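Side-chain contacts in fibronectin type III domain-containing protein (Simiduia agarivorans, PDB 6P2K), which is probably a glycoside hydrolase of family 74, acting on glycosidic bonds of polysaccharides, and carries zinc sites in the seven-bladed beta-propeller part studied here: residues G257-N262 against G291-T296; K662-A667 against V729-I734; K702-Y707 against S746-D751. All blocks are in the same frame, centred on the assembly; numbering follows the deposited sequence.

How the interactions relate
Interactions 2 and 3 are neighbours, with centres about 14 Å apart, and share the sheet formed by strands 697-699, 702-709, 714-723 and 729-733. Ile703 and Met705 on one face of that sheet pack on Trp731 and Phe664 of interaction 2, whereas Lys702 and Val704 on the other meet strand 745-751 in interaction 3. Interactions 2 and 3 touch directly: Trp731 CH2 lies 3.9 Å from Ile703 CG2, and Phe664 CD2 lies 3.8 Å from Met705 SD. Interaction 1 lies on the other side of the chain's centre, about 57 Å from interaction 2 and about 50 Å from interaction 3, centre to centre. In interaction 3 the Ser746 side chain lies about 10 Å from a bound zinc ion.

Interaction 1. Residues G257-N262 against G291-T296; sequences GGLEGN and GLYEGT
Leu259 sets one methyl squarely on the ring of Tyr293, and this is the tight part of the contact. Its CD2 sits 3.5 Å from the ring centroid and only 8° off the ring normal, a CH-pi contact over the middle of the face; the Leu259 CD2 to Tyr293 CD2 distance is 3.6 Å. The CB bond of Leu259 does not itself aim at the strand. With CG anti to the carbonyl carbon (chi1 -63°), the branched end swings nearer than CB, and its CD2 branch is the one laid on the aromatic face. At the far end of the same ring the phenol oxygen reaches the loop backbone. Glu260 N donates to Tyr293 OH over 3.2 Å with an N-H...O angle of 154°, while Glu260 CG lies 3.6 Å from Tyr293 OH, the chain of the glutamate crossing the tyrosine at about a right angle.

The looser, more open side is at Gly258, an exposed residue whose carbonyl is linked to the phenol by water. This water donates to Gly258 O at 2.9 Å and lies 2.6 Å from Tyr293 OH, at the edge of the ring and in its plane. Tyr293 OH therefore has two polar partners, one backbone N-H and one water. The Glu260 carboxylate is engaged by salt bridges to Arg263 and Lys312.

Residues 257-262 belong to the connection from strand 253-254, outermost in one propeller sheet, to strand 265-270, outermost in the next. Tyr293 rises from strand 292-300 within that second sheet. Around the pair, Leu259 also packs on Tyr265, on Leu283 of strand 278-285 and on Trp310 of strand 304-314, so the connection is held down across the four strands of the blade it enters.

Interaction 2. Residues K662-A667 against V729-I734; sequences KIFTPA and VNWQDI
The boundary between two propeller blades runs through this contact, where strand 661-664, outermost in one four-stranded sheet, faces strand 729-733, outermost in the next. Phe664 and the five-membered ring of Trp731 make a face-to-face stack, centroids 4.1 Å apart and planes inclined by 28°. The overlap is partial: Phe664 CE1 comes within 3.4 Å of Trp731 CG, while Phe664 CB lies off-centre over the six-membered ring. Phe664 reaches the indole because its CG lies anti to the backbone N (chi1 -153°). The opposite indole face is covered near its rim by Val729 CG1, leaving Trp731 between two apolar groups.

Ile663 adds contacts through its end, CD1 lying 3.9 Å from Trp731 CZ2 and 4.1 Å from Val729 CG2. Its carbonyl takes a weak, bent hydrogen bond from the indole, Trp731 NE1 to Ile663 O being 2.9 Å. A water in the indole plane donates to both Ile663 O (2.9 Å) and Val729 O (2.8 Å), tying the two backbones together.

A classic beta bulge puts Ile663 and Phe664 together opposite Ile650, so both side chains leave on roughly the same side, toward strand 729-733. Aromatic and aliphatic packing of this kind between the faces of adjacent antiparallel sheets is how beta-propeller blades adhere.

Interaction 3. Residues K702-Y707 against S746-D751; sequences KIVMSY and SRFIKD
Phe748 drives the far end of its ring between Val704 and Lys702. Phe748 CE2 is 3.8 Å from Val704 CG1, and Phe748 CZ is 3.8 Å from Lys702 CB. Both groups approach the ring at a slant, and the valine and phenylalanine side chains slide past each other in opposite directions. Val704 CG1 stands between its own backbone N and carbonyl carbon (chi1 61°), which places this branch where it can meet two residues of the opposing strand, since it also lies 4.1 Å from Ser746 CB.

Lys702 contributes only the root of its side chain. Although its CB bond aims at the opposing strand, the chain bends at chi2 (-69°) and leads the ammonium away, to a hydrogen bond with Thr722. The Ser746 hydroxyl is engaged by Gly695 O and the Ser759 hydroxyl, and its CB is what meets the valine. The contact across the two strands is therefore apolar, with Ala697, Ala699 and Leu757 packed around it.

The segment axes come no closer than 8.7 Å, too far for paired strands, and run roughly antiparallel (151°); the strands lie in two different sheets that face each other. Arg747, whose side chain starts out away from this contact, donates to Val406 O beside the zinc ligand Asp405. Strand 745-751 lies at one margin of a sheet whose other margin is the N-terminal strand 7-8. Here two successive blades are pressed face to face, and the second joins the beginning and end of the chain, a familiar mode of ring closure in beta-propellers.

Interaction 1. Residues G257-N262 against G291-T296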
loop_
_atom_site.group_PDB
_atom_site.type_symbol
_atom_site.label_atom_id
_atom_site.label_comp_id
_atom_site.label_asym_id
_atom_site.label_seq_id
_atom_site.Cartn_x
_atom_site.Cartn_y
_atom_site.Cartn_z
ATOM N N GLY B 257 29.219 -49.893 -1.682
ATOM C CA GLY B 257 28.632 -49.655 -0.376
ATOM C C GLY B 257 28.859 -48.246 0.126
ATOM O O GLY B 257 30.001 -47.832 0.347
ATOM N N GLY B 258 27.776 -47.492 0.301
ATOM C CA GLY B 258 27.856 -46.095 0.663
ATOM C C GLY B 258 27.591 -45.139 -0.478
ATOM O O GLY B 258 27.436 -43.935 -0.232
ATOM N N LEU B 259 27.542 -45.631 -1.710
ATOM C CA LEU B 259 27.178 -44.814 -2.856
ATOM C C LEU B 259 25.679 -44.901 -3.104
ATOM O O LEU B 259 25.043 -45.926 -2.840
ATOM C CB LEU B 259 27.932 -45.265 -4.108
ATOM C CG LEU B 259 29.456 -45.150 -4.103
ATOM C CD1 LEU B 259 30.048 -45.934 -5.265
ATOM C CD2 LEU B 259 29.879 -43.691 -4.168
ATOM N N GLU B 260 25.116 -43.808 -3.614
ATOM C CA GLU B 260 23.732 -43.832 -4.066
ATOM C C GLU B 260 23.552 -44.908 -5.128
ATOM O O GLU B 260 24.403 -45.089 -6.002
ATOM C CB GLU B 260 23.330 -42.472 -4.632
ATOM C CG GLU B 260 22.813 -41.480 -3.608
ATOM C CD GLU B 260 22.433 -40.159 -4.245
ATOM O OE1 GLU B 260 22.427 -39.128 -3.541
ATOM O OE2 GLU B 260 22.144 -40.153 -5.458
ATOM N N GLY B 261 22.441 -45.633 -5.042
ATOM C CA GLY B 261 22.163 -46.659 -6.021
ATOM C C GLY B 261 21.744 -46.079 -7.358
ATOM O O GLY B 261 21.258 -44.951 -7.458
ATOM N N ASN B 262 21.966 -46.871 -8.407
ATOM C CA ASN B 262 21.442 -46.593 -9.745
ATOM C C ASN B 262 21.935 -45.245 -10.280
ATOM O O ASN B 262 21.153 -44.361 -10.629
ATOM C CB ASN B 262 19.909 -46.657 -9.734
ATOM C CG ASN B 262 19.315 -46.739 -11.127
ATOM O OD1 ASN B 262 19.858 -47.404 -12.011
ATOM N ND2 ASN B 262 18.189 -46.062 -11.327
ATOM N N GLY B 291 26.107 -34.361 -6.661
ATOM C CA GLY B 291 27.347 -33.811 -6.153
ATOM C C GLY B 291 28.552 -34.624 -6.589
ATOM O O GLY B 291 28.616 -35.077 -7.734
ATOM N N LEU B 292 29.501 -34.836 -5.681
ATOM C CA LEU B 292 30.756 -35.488 -6.029
ATOM C C LEU B 292 31.259 -36.293 -4.837
ATOM O O LEU B 292 31.227 -35.819 -3.700
ATOM C CB LEU B 292 31.798 -34.452 -6.464
ATOM C CG LEU B 292 33.200 -34.910 -6.863
ATOM C CD1 LEU B 292 33.142 -35.887 -8.027
ATOM C CD2 LEU B 292 34.048 -33.698 -7.224
ATOM N N TYR B 293 31.722 -37.511 -5.110
ATOM C CA TYR B 293 32.193 -38.427 -4.079
ATOM C C TYR B 293 33.716 -38.459 -4.030
ATOM O O TYR B 293 34.385 -38.418 -5.067
ATOM C CB TYR B 293 31.692 -39.852 -4.328
ATOM C CG TYR B 293 30.250 -40.122 -3.963
ATOM C CD1 TYR B 293 29.864 -40.289 -2.637
ATOM C CD2 TYR B 293 29.284 -40.258 -4.949
ATOM C CE1 TYR B 293 28.549 -40.559 -2.307
ATOM C CE2 TYR B 293 27.972 -40.526 -4.631
ATOM C CZ TYR B 293 27.608 -40.676 -3.311
ATOM O OH TYR B 293 26.297 -40.945 -2.998
ATOM N N GLU B 294 34.255 -38.557 -2.819
ATOM C CA GLU B 294 35.635 -38.965 -2.603
ATOM C C GLU B 294 35.634 -40.211 -1.728
ATOM O O GLU B 294 35.020 -40.222 -0.656
ATOM C CB GLU B 294 36.471 -37.859 -1.955
ATOM C CG GLU B 294 37.921 -38.279 -1.706
ATOM C CD GLU B 294 38.817 -37.120 -1.312
ATOM O OE1 GLU B 294 38.471 -36.390 -0.359
ATOM O OE2 GLU B 294 39.870 -36.940 -1.960
ATOM N N GLY B 295 36.303 -41.258 -2.192
ATOM C CA GLY B 295 36.385 -42.513 -1.472
ATOM C C GLY B 295 37.777 -42.733 -0.915
ATOM O O GLY B 295 38.774 -42.349 -1.531
ATOM N N THR B 296 37.841 -43.352 0.260
ATOM C CA THR B 296 39.098 -43.686 0.912
ATOM C C THR B 296 39.218 -45.200 0.988
ATOM O O THR B 296 38.314 -45.871 1.493
ATOM C CB THR B 296 39.179 -43.070 2.312
ATOM O OG1 THR B 296 38.911 -41.666 2.230
ATOM C CG2 THR B 296 40.562 -43.282 2.912
HETATM O O HOH W 1 25.587 -41.677 -0.615
#

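Interaction 2. Residues K662-A667 against V729-I734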
loop_
_atom_site.group_PDB
_atom_site.type_symbol
_atom_site.label_atom_id
_atom_site.label_comp_id
_atom_site.label_asym_id
_atom_site.label_seq_id
_atom_site.Cartn_x
_atom_site.Cartn_y
_atom_site.Cartn_z
ATOM N N LYS B 662 18.204 -10.811 -56.421
ATOM C CA LYS B 662 19.339 -11.374 -55.697
ATOM C C LYS B 662 20.341 -10.273 -55.368
ATOM O O LYS B 662 20.743 -9.511 -56.252
ATOM C CB LYS B 662 20.015 -12.453 -56.545
ATOM C CG LYS B 662 19.874 -13.874 -56.036
ATOM C CD LYS B 662 20.766 -14.834 -56.813
ATOM C CE LYS B 662 19.977 -15.591 -57.868
ATOM N NZ LYS B 662 20.568 -16.927 -58.156
ATOM N N ILE B 663 20.760 -10.185 -54.103
ATOM C CA ILE B 663 21.735 -9.159 -53.733
ATOM C C ILE B 663 22.914 -9.734 -52.953
ATOM O O ILE B 663 23.901 -9.030 -52.715
ATOM C CB ILE B 663 21.078 -8.014 -52.938
ATOM C CG1 ILE B 663 20.528 -8.516 -51.605
ATOM C CG2 ILE B 663 19.998 -7.330 -53.771
ATOM C CD1 ILE B 663 20.220 -7.402 -50.619
ATOM N N PHE B 664 22.838 -11.002 -52.544
ATOM C CA PHE B 664 24.000 -11.636 -51.929
ATOM C C PHE B 664 23.918 -13.144 -52.102
ATOM O O PHE B 664 22.893 -13.753 -51.783
ATOM C CB PHE B 664 24.126 -11.283 -50.443
ATOM C CG PHE B 664 25.541 -11.331 -49.935
ATOM C CD1 PHE B 664 26.523 -10.544 -50.517
ATOM C CD2 PHE B 664 25.892 -12.171 -48.893
ATOM C CE1 PHE B 664 27.829 -10.584 -50.059
ATOM C CE2 PHE B 664 27.195 -12.216 -48.430
ATOM C CZ PHE B 664 28.166 -11.420 -49.016
ATOM N N THR B 665 25.001 -13.735 -52.590
ATOM C CA THR B 665 25.114 -15.158 -52.869
ATOM C C THR B 665 26.375 -15.705 -52.226
ATOM O O THR B 665 27.242 -14.943 -51.782
ATOM C CB THR B 665 25.154 -15.403 -54.386
ATOM O OG1 THR B 665 26.358 -14.841 -54.922
ATOM C CG2 THR B 665 23.953 -14.766 -55.067
ATOM N N PRO B 666 26.509 -17.033 -52.142
ATOM C CA PRO B 666 27.788 -17.605 -51.683
ATOM C C PRO B 666 28.992 -17.131 -52.478
ATOM O O PRO B 666 30.080 -16.984 -51.905
ATOM C CB PRO B 666 27.564 -19.115 -51.843
ATOM C CG PRO B 666 26.100 -19.286 -51.656
ATOM C CD PRO B 666 25.454 -18.059 -52.242
ATOM N N ALA B 667 28.839 -16.890 -53.784
ATOM C CA ALA B 667 29.954 -16.376 -54.571
ATOM C C ALA B 667 30.364 -14.985 -54.102
ATOM O O ALA B 667 31.560 -14.680 -54.006
ATOM C CB ALA B 667 29.588 -16.357 -56.055
ATOM N N VAL B 729 23.507 -2.545 -53.309
ATOM C CA VAL B 729 24.051 -2.853 -51.993
ATOM C C VAL B 729 25.509 -3.250 -52.160
ATOM O O VAL B 729 25.834 -4.126 -52.968
ATOM C CB VAL B 729 23.260 -3.976 -51.301
ATOM C CG1 VAL B 729 23.774 -4.189 -49.884
ATOM C CG2 VAL B 729 21.779 -3.643 -51.299
ATOM N N ASN B 730 26.386 -2.599 -51.406
ATOM C CA ASN B 730 27.797 -2.952 -51.381
ATOM C C ASN B 730 28.114 -3.628 -50.056
ATOM O O ASN B 730 27.762 -3.112 -48.989
ATOM C CB ASN B 730 28.683 -1.723 -51.590
ATOM C CG ASN B 730 28.468 -1.075 -52.944
ATOM O OD1 ASN B 730 28.082 -1.738 -53.909
ATOM N ND2 ASN B 730 28.738 0.223 -53.029
ATOM N N TRP B 731 28.789 -4.769 -50.133
ATOM C CA TRP B 731 28.982 -5.641 -48.989
ATOM C C TRP B 731 30.414 -5.559 -48.481
ATOM O O TRP B 731 31.357 -5.348 -49.249
ATOM C CB TRP B 731 28.637 -7.087 -49.352
ATOM C CG TRP B 731 27.193 -7.267 -49.676
ATOM C CD1 TRP B 731 26.600 -7.085 -50.889
ATOM C CD2 TRP B 731 26.148 -7.647 -48.769
ATOM N NE1 TRP B 731 25.253 -7.335 -50.798
ATOM C CE2 TRP B 731 24.949 -7.682 -49.508
ATOM C CE3 TRP B 731 26.113 -7.968 -47.409
ATOM C CZ2 TRP B 731 23.724 -8.026 -48.931
ATOM C CZ3 TRP B 731 24.894 -8.309 -46.836
ATOM C CH2 TRP B 731 23.717 -8.335 -47.598
ATOM N N GLN B 732 30.555 -5.722 -47.170
ATOM C CA GLN B 732 31.855 -5.765 -46.525
ATOM C C GLN B 732 31.851 -6.867 -45.474
ATOM O O GLN B 732 30.798 -7.307 -45.002
ATOM C CB GLN B 732 32.222 -4.415 -45.894
ATOM C CG GLN B 732 31.212 -3.900 -44.882
ATOM C CD GLN B 732 31.541 -2.502 -44.388
ATOM O OE1 GLN B 732 32.666 -2.227 -43.968
ATOM N NE2 GLN B 732 30.556 -1.611 -44.436
ATOM N N ASP B 733 33.051 -7.311 -45.121
ATOM C CA ASP B 733 33.246 -8.371 -44.140
ATOM C C ASP B 733 33.353 -7.744 -42.754
ATOM O O ASP B 733 34.237 -6.914 -42.511
ATOM C CB ASP B 733 34.502 -9.174 -44.488
ATOM C CG ASP B 733 34.769 -10.314 -43.520
ATOM O OD1 ASP B 733 33.902 -10.615 -42.670
ATOM O OD2 ASP B 733 35.860 -10.917 -43.619
ATOM N N ILE B 734 32.449 -8.124 -41.851
ATOM C CA ILE B 734 32.472 -7.585 -40.495
ATOM C C ILE B 734 32.603 -8.720 -39.487
ATOM O O ILE B 734 32.192 -8.588 -38.329
ATOM C CB ILE B 734 31.224 -6.728 -40.205
ATOM C CG1 ILE B 734 29.950 -7.570 -40.288
ATOM C CG2 ILE B 734 31.154 -5.546 -41.160
ATOM C CD1 ILE B 734 28.796 -7.005 -39.472
HETATM O O HOH W 2 24.716 -6.506 -53.830
#

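Interaction 3. Residues K702-Y707 against S746-D751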
loop_
_atom_site.group_PDB
_atom_site.type_symbol
_atom_site.label_atom_id
_atom_site.label_comp_id
_atom_site.label_asym_id
_atom_site.label_seq_id
_atom_site.Cartn_x
_atom_site.Cartn_y
_atom_site.Cartn_z
ATOM N N LYS B 702 21.286 -0.373 -43.878
ATOM C CA LYS B 702 22.154 -1.473 -43.483
ATOM C C LYS B 702 21.411 -2.804 -43.527
ATOM O O LYS B 702 20.248 -2.901 -43.119
ATOM C CB LYS B 702 22.725 -1.248 -42.076
ATOM C CG LYS B 702 23.593 -0.001 -41.940
ATOM C CD LYS B 702 24.910 -0.139 -42.693
ATOM C CE LYS B 702 25.648 1.191 -42.750
ATOM N NZ LYS B 702 27.014 1.065 -43.331
ATOM N N ILE B 703 22.105 -3.828 -44.024
ATOM C CA ILE B 703 21.628 -5.207 -44.044
ATOM C C ILE B 703 22.774 -6.097 -43.582
ATOM O O ILE B 703 23.929 -5.879 -43.963
ATOM C CB ILE B 703 21.142 -5.625 -45.449
ATOM C CG1 ILE B 703 19.969 -4.755 -45.898
ATOM C CG2 ILE B 703 20.748 -7.096 -45.474
ATOM C CD1 ILE B 703 19.700 -4.821 -47.385
ATOM N N VAL B 704 22.461 -7.097 -42.757
ATOM C CA VAL B 704 23.463 -8.009 -42.222
ATOM C C VAL B 704 22.979 -9.443 -42.403
ATOM O O VAL B 704 21.776 -9.715 -42.414
ATOM C CB VAL B 704 23.769 -7.711 -40.732
ATOM C CG1 VAL B 704 22.517 -7.884 -39.881
ATOM C CG2 VAL B 704 24.912 -8.579 -40.207
ATOM N N MET B 705 23.931 -10.360 -42.572
ATOM C CA MET B 705 23.643 -11.787 -42.641
ATOM C C MET B 705 24.898 -12.548 -42.235
ATOM O O MET B 705 25.996 -11.986 -42.178
ATOM C CB MET B 705 23.170 -12.202 -44.040
ATOM C CG MET B 705 24.202 -12.001 -45.143
ATOM S SD MET B 705 25.306 -13.416 -45.352
ATOM C CE MET B 705 24.136 -14.705 -45.767
ATOM N N SER B 706 24.727 -13.843 -41.968
ATOM C CA SER B 706 25.835 -14.684 -41.532
ATOM C C SER B 706 25.688 -16.078 -42.122
ATOM O O SER B 706 24.649 -16.722 -41.943
ATOM C CB SER B 706 25.898 -14.755 -40.001
ATOM O OG SER B 706 26.674 -15.857 -39.568
ATOM N N TYR B 707 26.730 -16.541 -42.814
ATOM C CA TYR B 707 26.748 -17.875 -43.409
ATOM C C TYR B 707 27.311 -18.871 -42.402
ATOM O O TYR B 707 28.425 -18.690 -41.897
ATOM C CB TYR B 707 27.577 -17.885 -44.691
ATOM C CG TYR B 707 26.788 -17.573 -45.942
ATOM C CD1 TYR B 707 25.682 -18.335 -46.295
ATOM C CD2 TYR B 707 27.153 -16.521 -46.774
ATOM C CE1 TYR B 707 24.959 -18.060 -47.439
ATOM C CE2 TYR B 707 26.435 -16.236 -47.922
ATOM C CZ TYR B 707 25.338 -17.008 -48.248
ATOM O OH TYR B 707 24.619 -16.727 -49.388
ATOM N N SER B 746 19.564 -11.165 -35.272
ATOM C CA SER B 746 20.282 -9.899 -35.262
ATOM C C SER B 746 19.286 -8.750 -35.241
ATOM O O SER B 746 18.233 -8.817 -35.883
ATOM C CB SER B 746 21.224 -9.762 -36.473
ATOM O OG SER B 746 22.168 -10.819 -36.519
ATOM N N ARG B 747 19.621 -7.702 -34.491
ATOM C CA ARG B 747 18.821 -6.486 -34.436
ATOM C C ARG B 747 19.755 -5.289 -34.458
ATOM O O ARG B 747 20.794 -5.292 -33.792
ATOM C CB ARG B 747 17.944 -6.418 -33.175
ATOM C CG ARG B 747 16.825 -7.440 -33.107
ATOM C CD ARG B 747 15.864 -7.108 -31.977
ATOM N NE ARG B 747 15.052 -8.256 -31.577
ATOM C CZ ARG B 747 13.865 -8.549 -32.095
ATOM N NH1 ARG B 747 13.346 -7.778 -33.044
ATOM N NH2 ARG B 747 13.194 -9.614 -31.667
ATOM N N PHE B 748 19.390 -4.271 -35.227
ATOM C CA PHE B 748 20.089 -2.994 -35.186
ATOM C C PHE B 748 19.459 -2.142 -34.093
ATOM O O PHE B 748 18.260 -1.845 -34.140
ATOM C CB PHE B 748 20.026 -2.285 -36.538
ATOM C CG PHE B 748 20.892 -2.916 -37.589
ATOM C CD1 PHE B 748 22.251 -2.661 -37.629
ATOM C CD2 PHE B 748 20.346 -3.769 -38.535
ATOM C CE1 PHE B 748 23.050 -3.239 -38.596
ATOM C CE2 PHE B 748 21.141 -4.352 -39.504
ATOM C CZ PHE B 748 22.495 -4.087 -39.532
ATOM N N ILE B 749 20.263 -1.757 -33.106
ATOM C CA ILE B 749 19.763 -1.116 -31.898
ATOM C C ILE B 749 20.638 0.088 -31.586
ATOM O O ILE B 749 21.870 -0.017 -31.589
ATOM C CB ILE B 749 19.738 -2.099 -30.711
ATOM C CG1 ILE B 749 18.759 -3.240 -31.000
ATOM C CG2 ILE B 749 19.362 -1.384 -29.422
ATOM C CD1 ILE B 749 18.634 -4.235 -29.885
ATOM N N LYS B 750 20.002 1.228 -31.326
ATOM C CA LYS B 750 20.702 2.441 -30.928
ATOM C C LYS B 750 20.836 2.471 -29.411
ATOM O O LYS B 750 19.842 2.335 -28.692
ATOM C CB LYS B 750 19.960 3.683 -31.420
ATOM C CG LYS B 750 20.671 4.990 -31.110
ATOM C CD LYS B 750 20.138 6.125 -31.971
ATOM C CE LYS B 750 21.108 6.472 -33.091
ATOM N NZ LYS B 750 21.623 7.869 -32.964
ATOM N N ASP B 751 22.065 2.646 -28.930
ATOM C CA ASP B 751 22.353 2.640 -27.499
ATOM C C ASP B 751 23.290 3.800 -27.200
ATOM O O ASP B 751 24.439 3.804 -27.656
ATOM C CB ASP B 751 22.970 1.309 -27.064
ATOM C CG ASP B 751 23.236 1.244 -25.573
ATOM O OD1 ASP B 751 22.261 1.233 -24.791
ATOM O OD2 ASP B 751 24.422 1.200 -25.181
#